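Local coordinates for pectinesterase 1 (Solanum lycopersicum, PDB 1XG2) that hydrolyses the methyl esters of pectin to give de-esterified pectin (polygalacturonate) and methanol, a cell-wall reaction blocked by the inhibitor protein bound here, at the interface of chains A and B. Residues are numbered along the deposited sequence; one frame, centred on the assembly and turned at random. Chains: chain A, Pectinesterase 1; chain B, Pectinesterase inhibitor.

The interface of chains A and B. Residues chain A 160, 190-193; chain B 102-103, 106, 144, 148.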
ATOM      1  N   ALA A 160      -3.767   1.254   4.273  1.00  9.18           N
ATOM      2  CA  ALA A 160      -4.043   2.083   5.432  1.00  9.47           C
ATOM      3  C   ALA A 160      -2.752   2.008   6.240  1.00  9.40           C
ATOM      4  O   ALA A 160      -2.398   0.945   6.760  1.00  9.41           O
ATOM      5  CB  ALA A 160      -5.208   1.555   6.216  1.00  9.90           C
ATOM      6  N   ASN A 190     -15.186   4.916  -0.609  1.00 13.49           N
ATOM      7  CA  ASN A 190     -15.688   3.903   0.301  1.00 13.24           C
ATOM      8  C   ASN A 190     -14.550   3.079   0.926  1.00 13.11           C
ATOM      9  O   ASN A 190     -14.782   2.310   1.856  1.00 13.28           O
ATOM     10  CB  ASN A 190     -16.682   2.960  -0.400  1.00 13.58           C
ATOM     11  CG  ASN A 190     -17.831   3.701  -1.096  1.00 14.74           C
ATOM     12  OD1 ASN A 190     -18.116   3.469  -2.280  1.00 18.10           O
ATOM     13  ND2 ASN A 190     -18.492   4.576  -0.367  1.00 12.64           N
ATOM     14  N   GLN A 191     -13.335   3.240   0.410  1.00 12.42           N
ATOM     15  CA  GLN A 191     -12.161   2.560   0.933  1.00 12.29           C
ATOM     16  C   GLN A 191     -11.619   3.290   2.171  1.00 11.82           C
ATOM     17  O   GLN A 191     -11.378   4.492   2.125  1.00 11.48           O
ATOM     18  CB  GLN A 191     -11.055   2.467  -0.136  1.00 12.70           C
ATOM     19  CG  GLN A 191     -11.358   1.606  -1.362  1.00 12.34           C
ATOM     20  CD  GLN A 191     -10.209   1.618  -2.383  1.00 12.46           C
ATOM     21  OE1 GLN A 191      -9.842   2.675  -2.921  1.00 17.65           O
ATOM     22  NE2 GLN A 191      -9.639   0.457  -2.637  1.00 11.09           N
ATOM     23  N   ALA A 192     -11.420   2.558   3.263  1.00 11.16           N
ATOM     24  CA  ALA A 192     -10.880   3.149   4.502  1.00 11.02           C
ATOM     25  C   ALA A 192      -9.346   3.097   4.519  1.00 10.63           C
ATOM     26  O   ALA A 192      -8.708   2.509   5.413  1.00 11.57           O
ATOM     27  CB  ALA A 192     -11.450   2.475   5.715  1.00 11.06           C
ATOM     28  N   THR A 193      -8.755   3.747   3.531  1.00 10.58           N
ATOM     29  CA  THR A 193      -7.315   3.726   3.352  1.00  9.99           C
ATOM     30  C   THR A 193      -6.787   5.138   3.323  1.00  9.98           C
ATOM     31  O   THR A 193      -7.548   6.106   3.248  1.00 10.01           O
ATOM     32  CB  THR A 193      -6.967   3.025   2.053  1.00 10.23           C
ATOM     33  OG1 THR A 193      -7.694   3.632   0.978  1.00  9.09           O
ATOM     34  CG2 THR A 193      -7.444   1.584   2.072  1.00  9.84           C
TER
ATOM     35  N   ASN B 102     -13.623  -3.898   5.515  1.00 10.33           N
ATOM     36  CA  ASN B 102     -13.362  -2.807   4.568  1.00 10.74           C
ATOM     37  C   ASN B 102     -11.943  -2.912   3.986  1.00 10.91           C
ATOM     38  O   ASN B 102     -11.762  -2.940   2.775  1.00 10.77           O
ATOM     39  CB  ASN B 102     -13.592  -1.442   5.216  1.00 10.28           C
ATOM     40  CG  ASN B 102     -13.496  -0.321   4.225  1.00 11.39           C
ATOM     41  OD1 ASN B 102     -12.426  -0.048   3.642  1.00 15.62           O
ATOM     42  ND2 ASN B 102     -14.602   0.353   4.029  1.00  8.38           N
ATOM     43  N   ILE B 103     -10.956  -3.045   4.859  1.00 10.99           N
ATOM     44  CA  ILE B 103      -9.558  -3.152   4.450  1.00 11.10           C
ATOM     45  C   ILE B 103      -9.332  -4.286   3.434  1.00 11.41           C
ATOM     46  O   ILE B 103      -8.638  -4.089   2.424  1.00 11.00           O
ATOM     47  CB  ILE B 103      -8.669  -3.363   5.697  1.00 11.62           C
ATOM     48  CG1 ILE B 103      -8.724  -2.138   6.623  1.00 11.91           C
ATOM     49  CG2 ILE B 103      -7.223  -3.693   5.288  1.00 10.99           C
ATOM     50  CD1 ILE B 103      -8.180  -0.875   6.043  1.00 13.56           C
ATOM     51  N   SER B 106     -11.044  -3.500   0.196  1.00 10.45           N
ATOM     52  CA  SER B 106     -10.265  -2.452  -0.450  1.00 10.27           C
ATOM     53  C   SER B 106      -9.043  -3.037  -1.151  1.00  9.88           C
ATOM     54  O   SER B 106      -8.703  -2.624  -2.265  1.00  8.63           O
ATOM     55  CB  SER B 106      -9.811  -1.385   0.556  1.00 10.61           C
ATOM     56  OG  SER B 106     -10.895  -0.614   1.023  1.00 11.59           O
ATOM     57  N   LEU B 144     -17.695  -2.858  -0.137  1.00 10.81           N
ATOM     58  CA  LEU B 144     -17.203  -1.711   0.621  1.00 10.82           C
ATOM     59  C   LEU B 144     -18.364  -0.875   1.168  1.00 10.89           C
ATOM     60  O   LEU B 144     -18.345  -0.455   2.316  1.00 10.30           O
ATOM     61  CB  LEU B 144     -16.287  -0.840  -0.250  1.00 11.10           C
ATOM     62  CG  LEU B 144     -14.947  -1.470  -0.626  1.00 12.04           C
ATOM     63  CD1 LEU B 144     -14.241  -0.685  -1.725  1.00 12.38           C
ATOM     64  CD2 LEU B 144     -14.034  -1.547   0.611  1.00 13.61           C
ATOM     65  N   ASN B 148     -19.464  -0.155   5.222  1.00 12.63           N
ATOM     66  CA  ASN B 148     -19.609   1.154   5.856  1.00 13.36           C
ATOM     67  C   ASN B 148     -21.007   1.387   6.436  1.00 13.99           C
ATOM     68  O   ASN B 148     -21.157   2.181   7.347  1.00 13.88           O
ATOM     69  CB  ASN B 148     -19.237   2.297   4.903  1.00 13.33           C
ATOM     70  CG  ASN B 148     -17.780   2.231   4.436  1.00 13.76           C
ATOM     71  OD1 ASN B 148     -16.911   1.691   5.136  1.00 16.77           O
ATOM     72  ND2 ASN B 148     -17.513   2.763   3.261  1.00 11.39           N
TER
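A:Asn190, A:Gln191 and A:Ala192, on a loop of the esterase, lie against B:Asn102 and B:Ser106 of helix 98-118 and B:Leu144 and B:Asn148 of helix 127-149, in an enzyme–inhibitor interface that helps dock the helical bundle on the pectinesterase beta-helix. It illustrates how a side-chain amide can read a stretch of backbone. With CG anti to its own backbone N (chi1 -173°), B:Asn102 offers both ends of its carboxamide to the loop. Its ND2 donates to the carbonyl O of A:Asn190 at 2.9 Å. Its OD1 accepts a hydrogen bond from the backbone N of A:Ala192, 2.8 Å away. The first bond runs nearly along the C=O axis; ND2 of B:Asn148, 3.1 Å from the same O, lies in the carbonyl plane on a lone pair. Two amides from different helices thus grip one oxygen. On the inhibitor side, the hydroxyl OG of B:Ser106 donates to OD1 of B:Asn102 at 3.1 Å, from the face opposite A:Ala192 N, and should help keep the amide from turning. An alanine in place of B:Asn102 would probably leave the A:Ala192 N-H without its acceptor and the A:Asn190 carbonyl with a weaker hold. Apolar contacts flank the polar bonds. CD1 of B:Leu144 meets CG of A:Gln191 at 3.7 Å, the two side chains crossing at a slant, and at the other end the tip of B:Ile103, CD1, touches CB of A:Ala160 at 3.8 Å. The patch centre lies about 21 Å from the catalytic nucleophile A:Asp153, so this site probably serves inhibition by fastening the inhibitor to the enzyme rather than by touching the catalytic residues.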